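Local coordinates for phosphoserine aminotransferase SerC (Cytophaga hutchinsonii ATCC 33406, PDB 3FFR), which catalyses the pyridoxal-phosphate-dependent transamination that interconverts 3-phosphohydroxypyruvate and O-phospho-L-serine, with glutamate and 2-oxoglutarate as the other pair, at the interface of chains A and B. Sequence-based numbering; all coordinates share one arbitrary frame. Chains: chain A/B, Phosphoserine aminotransferase SerC.

The interface of chains A and B. Residues chain A 76, 223-225; chain B 75, 101, 104-105.
B:Glu75 reaches from its helix to A:Arg76 and A:Thr224 of the partner chain. CB and CG pass beside the hydroxyl of A:Thr224, with CG 3.6 Å from OG1. CG stands anti to the backbone N (chi1 -175°) and the chain runs on extended, which carries the carboxylate into chain A. CD lies near CE1 of the A:Tyr225 ring, whose plane is inclined to the carboxylate. At the tip the two oxygens divide the work. OE1 takes both NH1 and NH2 of A:Arg76, each at 3.0 Å, in a salt bridge: the guanidinium comes end-on with OE1 in its plane, while the carboxylate is turned 66° against it. OE1 offers its syn lone pair to NH1, while NH2 meets it on the syn side but 29° out of the carboxylate plane. OE2 accepts the A:Thr224 hydroxyl from above the carboxylate plane, OG1 to OE2 being 2.7 Å, and also meets water 1, which is bound to the backbone N of A:Thr224. With B:Glu75 replaced by an alanine, the A:Arg76 charge would probably lose its mate across the interface and the A:Thr224 hydroxyl would be likely to turn freely.

The carbons of the A:Thr224 side chain pack on chain B. Its CB sits over the centre of one face of the B:Phe101 ring, 3.6 Å from the centroid, and CG2 rests against CG of B:Leu105 at 3.5 Å. Water 2 links the carbonyl O of A:Thr224 to carboxylate OE1 of B:Glu104.

Class-V aminotransferases are typically two-fold dimers, and this patch belongs to such an interface, its twin recurring with the chains exchanged. A:Arg76 comes from chain A's own helix 70-81, while the A:Gly223 to A:Tyr225 loop lies across the two-fold interface against chain B's helix 70-81, helix 93-104 and the residue just past it, B:Leu105.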
loop_
_atom_site.group_PDB
_atom_site.type_symbol
_atom_site.label_atom_id
_atom_site.label_comp_id
_atom_site.label_asym_id
_atom_site.label_seq_id
_atom_site.Cartn_x
_atom_site.Cartn_y
_atom_site.Cartn_z
ATOM N N ARG A 76 9.559 -9.252 1.260
ATOM C CA ARG A 76 10.573 -8.782 0.308
ATOM C C ARG A 76 11.982 -9.062 0.796
ATOM O O ARG A 76 12.903 -9.305 -0.013
ATOM C CB ARG A 76 10.418 -7.298 -0.042
ATOM C CG ARG A 76 9.065 -6.881 -0.581
ATOM C CD ARG A 76 8.519 -7.820 -1.620
ATOM N NE ARG A 76 7.224 -7.327 -2.149
ATOM C CZ ARG A 76 6.492 -7.994 -3.030
ATOM N NH1 ARG A 76 6.896 -9.195 -3.439
ATOM N NH2 ARG A 76 5.378 -7.446 -3.513
ATOM N N GLY A 223 11.643 -11.498 -7.486
ATOM C CA GLY A 223 10.381 -10.787 -7.540
ATOM C C GLY A 223 10.099 -10.080 -8.848
ATOM O O GLY A 223 10.636 -10.414 -9.894
ATOM N N THR A 224 9.269 -9.038 -8.722
ATOM C CA THR A 224 8.830 -8.257 -9.882
ATOM C C THR A 224 9.011 -6.767 -9.613
ATOM O O THR A 224 10.133 -6.262 -9.727
ATOM C CB THR A 224 7.392 -8.597 -10.351
ATOM O OG1 THR A 224 6.433 -8.293 -9.331
ATOM C CG2 THR A 224 7.270 -10.074 -10.819
ATOM N N TYR A 225 7.923 -6.091 -9.286
ATOM C CA TYR A 225 7.963 -4.631 -9.071
ATOM C C TYR A 225 8.747 -4.215 -7.857
ATOM O O TYR A 225 9.337 -3.117 -7.822
ATOM C CB TYR A 225 6.529 -4.010 -9.075
ATOM C CG TYR A 225 5.702 -4.322 -7.869
ATOM C CD1 TYR A 225 5.293 -5.619 -7.586
ATOM C CD2 TYR A 225 5.349 -3.330 -6.992
ATOM C CE1 TYR A 225 4.566 -5.914 -6.443
ATOM C CE2 TYR A 225 4.603 -3.603 -5.841
ATOM C CZ TYR A 225 4.233 -4.899 -5.564
ATOM O OH TYR A 225 3.534 -5.182 -4.421
ATOM N N GLU B 75 1.298 -9.247 -9.753
ATOM C CA GLU B 75 2.209 -10.218 -9.126
ATOM C C GLU B 75 1.464 -11.342 -8.414
ATOM O O GLU B 75 1.791 -12.535 -8.578
ATOM C CB GLU B 75 3.180 -9.516 -8.172
ATOM C CG GLU B 75 4.226 -10.462 -7.582
ATOM C CD GLU B 75 5.133 -9.768 -6.590
ATOM O OE1 GLU B 75 4.710 -9.628 -5.436
ATOM O OE2 GLU B 75 6.279 -9.502 -6.952
ATOM N N PHE B 101 5.988 -9.800 -16.075
ATOM C CA PHE B 101 5.994 -10.331 -14.689
ATOM C C PHE B 101 5.977 -11.852 -14.692
ATOM O O PHE B 101 6.568 -12.499 -13.824
ATOM C CB PHE B 101 4.763 -9.849 -13.892
ATOM C CG PHE B 101 4.909 -8.500 -13.270
ATOM C CD1 PHE B 101 5.753 -7.526 -13.804
ATOM C CD2 PHE B 101 4.152 -8.183 -12.138
ATOM C CE1 PHE B 101 5.868 -6.269 -13.217
ATOM C CE2 PHE B 101 4.244 -6.934 -11.564
ATOM C CZ PHE B 101 5.084 -5.975 -12.108
ATOM N N GLU B 104 9.433 -12.989 -15.150
ATOM C CA GLU B 104 10.268 -12.610 -13.997
ATOM C C GLU B 104 10.039 -13.539 -12.805
ATOM O O GLU B 104 10.928 -13.721 -11.943
ATOM C CB GLU B 104 10.023 -11.150 -13.602
ATOM C CG GLU B 104 10.610 -10.242 -14.618
ATOM C CD GLU B 104 10.187 -8.782 -14.504
ATOM O OE1 GLU B 104 9.713 -8.367 -13.449
ATOM O OE2 GLU B 104 10.308 -8.060 -15.525
ATOM N N LEU B 105 8.844 -14.130 -12.757
ATOM C CA LEU B 105 8.455 -15.057 -11.685
ATOM C C LEU B 105 8.717 -16.518 -12.048
ATOM O O LEU B 105 8.347 -17.444 -11.332
ATOM C CB LEU B 105 6.988 -14.873 -11.302
ATOM C CG LEU B 105 6.664 -13.555 -10.581
ATOM C CD1 LEU B 105 5.142 -13.237 -10.464
ATOM C CD2 LEU B 105 7.305 -13.543 -9.156
HETATM O O HOH W 1 8.388 -7.943 -6.249
HETATM O O HOH W 2 11.754 -7.094 -11.743
#